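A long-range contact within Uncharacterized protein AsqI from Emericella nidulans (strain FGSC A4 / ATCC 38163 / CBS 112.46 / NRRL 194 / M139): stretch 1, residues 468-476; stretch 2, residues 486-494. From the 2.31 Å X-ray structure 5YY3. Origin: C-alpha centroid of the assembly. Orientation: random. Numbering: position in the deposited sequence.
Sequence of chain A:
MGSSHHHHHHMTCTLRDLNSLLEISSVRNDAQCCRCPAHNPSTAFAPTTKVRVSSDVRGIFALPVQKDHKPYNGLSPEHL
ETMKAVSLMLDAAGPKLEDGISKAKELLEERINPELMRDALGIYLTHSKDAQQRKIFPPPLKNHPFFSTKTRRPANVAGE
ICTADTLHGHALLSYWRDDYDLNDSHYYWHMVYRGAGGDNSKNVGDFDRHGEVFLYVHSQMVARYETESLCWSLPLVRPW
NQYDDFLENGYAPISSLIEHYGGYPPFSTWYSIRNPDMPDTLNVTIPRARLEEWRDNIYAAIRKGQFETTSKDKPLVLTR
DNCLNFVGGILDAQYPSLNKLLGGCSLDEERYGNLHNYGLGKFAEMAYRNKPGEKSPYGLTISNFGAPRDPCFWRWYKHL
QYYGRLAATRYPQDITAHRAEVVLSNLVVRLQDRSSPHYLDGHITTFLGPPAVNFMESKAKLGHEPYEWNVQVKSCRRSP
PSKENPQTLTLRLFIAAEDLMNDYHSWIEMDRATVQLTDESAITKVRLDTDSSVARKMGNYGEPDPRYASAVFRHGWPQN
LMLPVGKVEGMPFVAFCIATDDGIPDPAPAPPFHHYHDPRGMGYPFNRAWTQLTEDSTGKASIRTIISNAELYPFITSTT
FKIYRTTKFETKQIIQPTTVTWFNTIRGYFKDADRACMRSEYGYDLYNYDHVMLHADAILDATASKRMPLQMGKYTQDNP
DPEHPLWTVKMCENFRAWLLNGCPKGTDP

Stretch 1, residues 468-476: EWNVQVKSC
Stretch 2 486-494: PQTLTLRLF

A methyl group sits almost exactly on the axis of an indole: CD2 of Leu493 lies 3.4 Å from the centroid of the five-membered ring of Trp469, only 4° off the ring normal. This CH-pi contact suits both partners, because the pyrrole portion of an indole is rich in pi electrons and the leucine methyl presents weakly polarised C-H bonds to it. The closest atoms of these two residues are Trp469 CD1 and Leu493 CD2, 3.5 Å apart.

The strand segments carrying these residues, 468-475 of a strand that begins earlier and 487-494 of one that runs on, point in roughly opposite directions, with 140° between their N-to-C vectors. Their axes come no nearer than 9.9 Å, too far for backbone hydrogen bonds, so the strands meet through side chains. The register descends on one strand as it climbs on the other: the CA atoms of Trp469 and Leu493 are 9.0 Å apart, those of Val471 and Leu491 9.2 Å, and those of Ser475 and Gln487 8.0 Å. Both backbones are extended, with phi/psi of -126/157 at Trp469, -156/153 at Val471 and -125/128 at Val473, answered by -137/169 at Leu489, -97/127 at Leu491 and -108/127 at Leu493. Extended chains alternate their side chains, so Trp469, Val471, Val473 and Ser475 point toward the other strand, as do Gln487, Leu489, Leu491 and Leu493. Asn470, Gln472 and Lys474 point away, as does Arg492.

Trp469 adopts chi1 of 64° (p) and chi2 of -76°. Leu493, at chi1 171° (t) and chi2 73° (p), brings its methyl over one face of the indole, while Leu491 meets the ring edge near its plane, with CB 3.9 Å from Trp469 CH2. The broad, flat indole can thus serve two leucines at once, and it buries the largest area of any residue in the contact, 85 Å². Its NE1 is satisfied by a hydrogen bond elsewhere in the structure.

Leu491, with chi1 -66° (m) and chi2 180° (t), also reaches two valines. Its CD1 lies 3.6 Å from Val471 CG1 and 4.2 Å from Val473 CG2. Val471 has chi1 of 68° (p) and Val473 -174° (t); beta-branched residues of this kind favour extended backbone and offer compact methyl surfaces to the facing strand. Leu489 packs more loosely, its CD2 4.4 Å from Val473 CG1, with chi1 at 57° (p) and chi2 at 107°, between wells.

At the other end of the contact the apolar packing gives way to a polar pair. Ser475 OG donates a hydrogen bond to Gln487 OE1 at 2.6 Å, a short distance. The small serine, at chi1 179° (t), holds its hydroxyl close to its own backbone, and the glutamine supplies the reach: chi1 -175° (t), chi2 171° (t) and chi3 15° carry its carbonyl oxygen across. Gln487 NE2 is bonded elsewhere in the structure, so both ends of the amide are satisfied.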

# COMPACT_ATOMS: atom_id res chain seq x y z
N GLU A 468 -1.50 14.13 32.35
CA GLU A 468 -2.30 14.22 33.55
C GLU A 468 -3.71 14.49 33.10
O GLU A 468 -3.94 14.90 31.97
CB GLU A 468 -1.80 15.35 34.45
CG GLU A 468 -2.23 16.72 33.94
CD GLU A 468 -1.69 17.87 34.74
OE1 GLU A 468 -0.48 17.84 35.13
OE2 GLU A 468 -2.49 18.81 35.00
N TRP A 469 -4.68 14.24 33.95
CA TRP A 469 -5.99 14.79 33.67
C TRP A 469 -6.43 15.58 34.89
O TRP A 469 -5.93 15.37 36.01
CB TRP A 469 -7.00 13.70 33.31
CG TRP A 469 -7.30 12.69 34.39
CD1 TRP A 469 -6.52 11.65 34.78
CD2 TRP A 469 -8.50 12.62 35.19
NE1 TRP A 469 -7.15 10.92 35.77
CE2 TRP A 469 -8.36 11.50 36.04
CE3 TRP A 469 -9.67 13.39 35.26
CZ2 TRP A 469 -9.35 11.14 36.98
CZ3 TRP A 469 -10.65 13.03 36.19
CH2 TRP A 469 -10.48 11.91 37.03
N ASN A 470 -7.34 16.51 34.66
CA ASN A 470 -7.95 17.19 35.77
C ASN A 470 -9.41 17.47 35.45
O ASN A 470 -9.83 17.38 34.28
CB ASN A 470 -7.19 18.46 36.14
CG ASN A 470 -7.01 19.40 34.97
OD1 ASN A 470 -7.94 20.12 34.59
ND2 ASN A 470 -5.81 19.42 34.40
N VAL A 471 -10.18 17.77 36.49
CA VAL A 471 -11.60 18.00 36.34
C VAL A 471 -12.06 18.87 37.50
O VAL A 471 -11.45 18.89 38.58
CB VAL A 471 -12.40 16.67 36.29
CG1 VAL A 471 -12.37 15.98 37.64
CG2 VAL A 471 -13.87 16.88 35.84
N GLN A 472 -13.12 19.62 37.27
CA GLN A 472 -13.63 20.50 38.30
C GLN A 472 -14.80 19.83 38.99
O GLN A 472 -15.71 19.29 38.34
CB GLN A 472 -14.02 21.84 37.68
CG GLN A 472 -14.23 22.95 38.67
CD GLN A 472 -14.48 24.27 37.97
OE1 GLN A 472 -13.74 24.65 37.04
NE2 GLN A 472 -15.53 24.98 38.39
N VAL A 473 -14.78 19.84 40.32
CA VAL A 473 -15.82 19.20 41.12
C VAL A 473 -16.41 20.20 42.11
O VAL A 473 -15.68 20.85 42.86
CB VAL A 473 -15.27 17.98 41.88
CG1 VAL A 473 -16.38 17.23 42.59
CG2 VAL A 473 -14.46 17.07 40.95
N LYS A 474 -17.74 20.32 42.12
CA LYS A 474 -18.40 21.20 43.08
C LYS A 474 -19.58 20.49 43.72
O LYS A 474 -20.39 19.86 43.04
CB LYS A 474 -18.86 22.50 42.43
CG LYS A 474 -19.45 23.50 43.43
CD LYS A 474 -19.74 24.84 42.77
CE LYS A 474 -20.32 25.84 43.77
NZ LYS A 474 -21.20 26.80 43.07
N SER A 475 -19.69 20.59 45.04
CA SER A 475 -20.70 19.82 45.73
C SER A 475 -22.09 20.37 45.49
O SER A 475 -22.27 21.53 45.14
CB SER A 475 -20.42 19.75 47.23
OG SER A 475 -21.43 19.01 47.88
N CYS A 476 -23.05 19.49 45.73
CA CYS A 476 -24.41 19.61 45.27
C CYS A 476 -25.29 19.05 46.42
O CYS A 476 -26.52 19.17 46.44
CB CYS A 476 -24.53 18.84 43.94
SG CYS A 476 -26.13 18.42 43.27
N PRO A 486 -17.25 15.25 55.72
CA PRO A 486 -16.75 15.32 54.34
C PRO A 486 -17.68 14.60 53.35
O PRO A 486 -18.38 13.66 53.73
CB PRO A 486 -15.39 14.60 54.40
CG PRO A 486 -15.08 14.45 55.85
CD PRO A 486 -16.39 14.39 56.56
N GLN A 487 -17.69 15.06 52.09
CA GLN A 487 -18.32 14.31 51.01
C GLN A 487 -17.27 13.49 50.28
O GLN A 487 -16.29 14.04 49.76
CB GLN A 487 -19.02 15.23 50.02
CG GLN A 487 -19.79 14.49 48.94
CD GLN A 487 -20.64 15.43 48.11
OE1 GLN A 487 -20.45 16.64 48.15
NE2 GLN A 487 -21.59 14.88 47.37
N THR A 488 -17.45 12.18 50.24
CA THR A 488 -16.52 11.32 49.53
C THR A 488 -17.15 10.72 48.29
O THR A 488 -18.20 10.11 48.36
CB THR A 488 -16.01 10.21 50.43
OG1 THR A 488 -15.13 10.78 51.40
CG2 THR A 488 -15.25 9.15 49.61
N LEU A 489 -16.52 10.92 47.14
CA LEU A 489 -17.03 10.39 45.88
C LEU A 489 -15.89 9.79 45.07
O LEU A 489 -14.73 9.95 45.41
CB LEU A 489 -17.74 11.50 45.10
CG LEU A 489 -16.80 12.67 44.86
CD1 LEU A 489 -16.35 12.75 43.40
CD2 LEU A 489 -17.42 13.99 45.34
N THR A 490 -16.24 9.09 44.01
CA THR A 490 -15.24 8.45 43.16
C THR A 490 -15.37 8.97 41.73
O THR A 490 -16.48 9.01 41.18
CB THR A 490 -15.36 6.91 43.18
OG1 THR A 490 -15.10 6.43 44.50
CG2 THR A 490 -14.36 6.26 42.21
N LEU A 491 -14.24 9.40 41.17
CA LEU A 491 -14.19 9.89 39.79
C LEU A 491 -13.73 8.76 38.89
O LEU A 491 -12.68 8.14 39.14
CB LEU A 491 -13.25 11.09 39.66
CG LEU A 491 -13.64 12.38 40.37
CD1 LEU A 491 -12.58 13.42 40.13
CD2 LEU A 491 -14.99 12.87 39.89
N ARG A 492 -14.50 8.47 37.84
CA ARG A 492 -14.18 7.39 36.93
C ARG A 492 -13.92 7.92 35.52
O ARG A 492 -14.82 8.48 34.88
CB ARG A 492 -15.31 6.36 36.90
CG ARG A 492 -15.69 5.87 38.27
CD ARG A 492 -16.95 5.04 38.21
NE ARG A 492 -17.27 4.52 39.53
CZ ARG A 492 -16.87 3.35 39.99
NH1 ARG A 492 -16.13 2.56 39.21
NH2 ARG A 492 -17.20 2.97 41.21
N LEU A 493 -12.69 7.75 35.05
CA LEU A 493 -12.27 8.29 33.77
C LEU A 493 -12.10 7.22 32.67
O LEU A 493 -11.38 6.23 32.86
CB LEU A 493 -10.95 9.06 33.92
CG LEU A 493 -10.28 9.51 32.62
CD1 LEU A 493 -11.00 10.66 31.99
CD2 LEU A 493 -8.82 9.85 32.85
N PHE A 494 -12.76 7.46 31.54
CA PHE A 494 -12.68 6.63 30.36
C PHE A 494 -12.36 7.47 29.12
O PHE A 494 -12.72 8.67 29.06
CB PHE A 494 -13.99 5.87 30.12
CG PHE A 494 -14.30 4.80 31.15
CD1 PHE A 494 -14.86 5.13 32.38
CD2 PHE A 494 -14.10 3.45 30.84
CE1 PHE A 494 -15.16 4.15 33.31
CE2 PHE A 494 -14.41 2.46 31.77
CZ PHE A 494 -14.94 2.80 33.01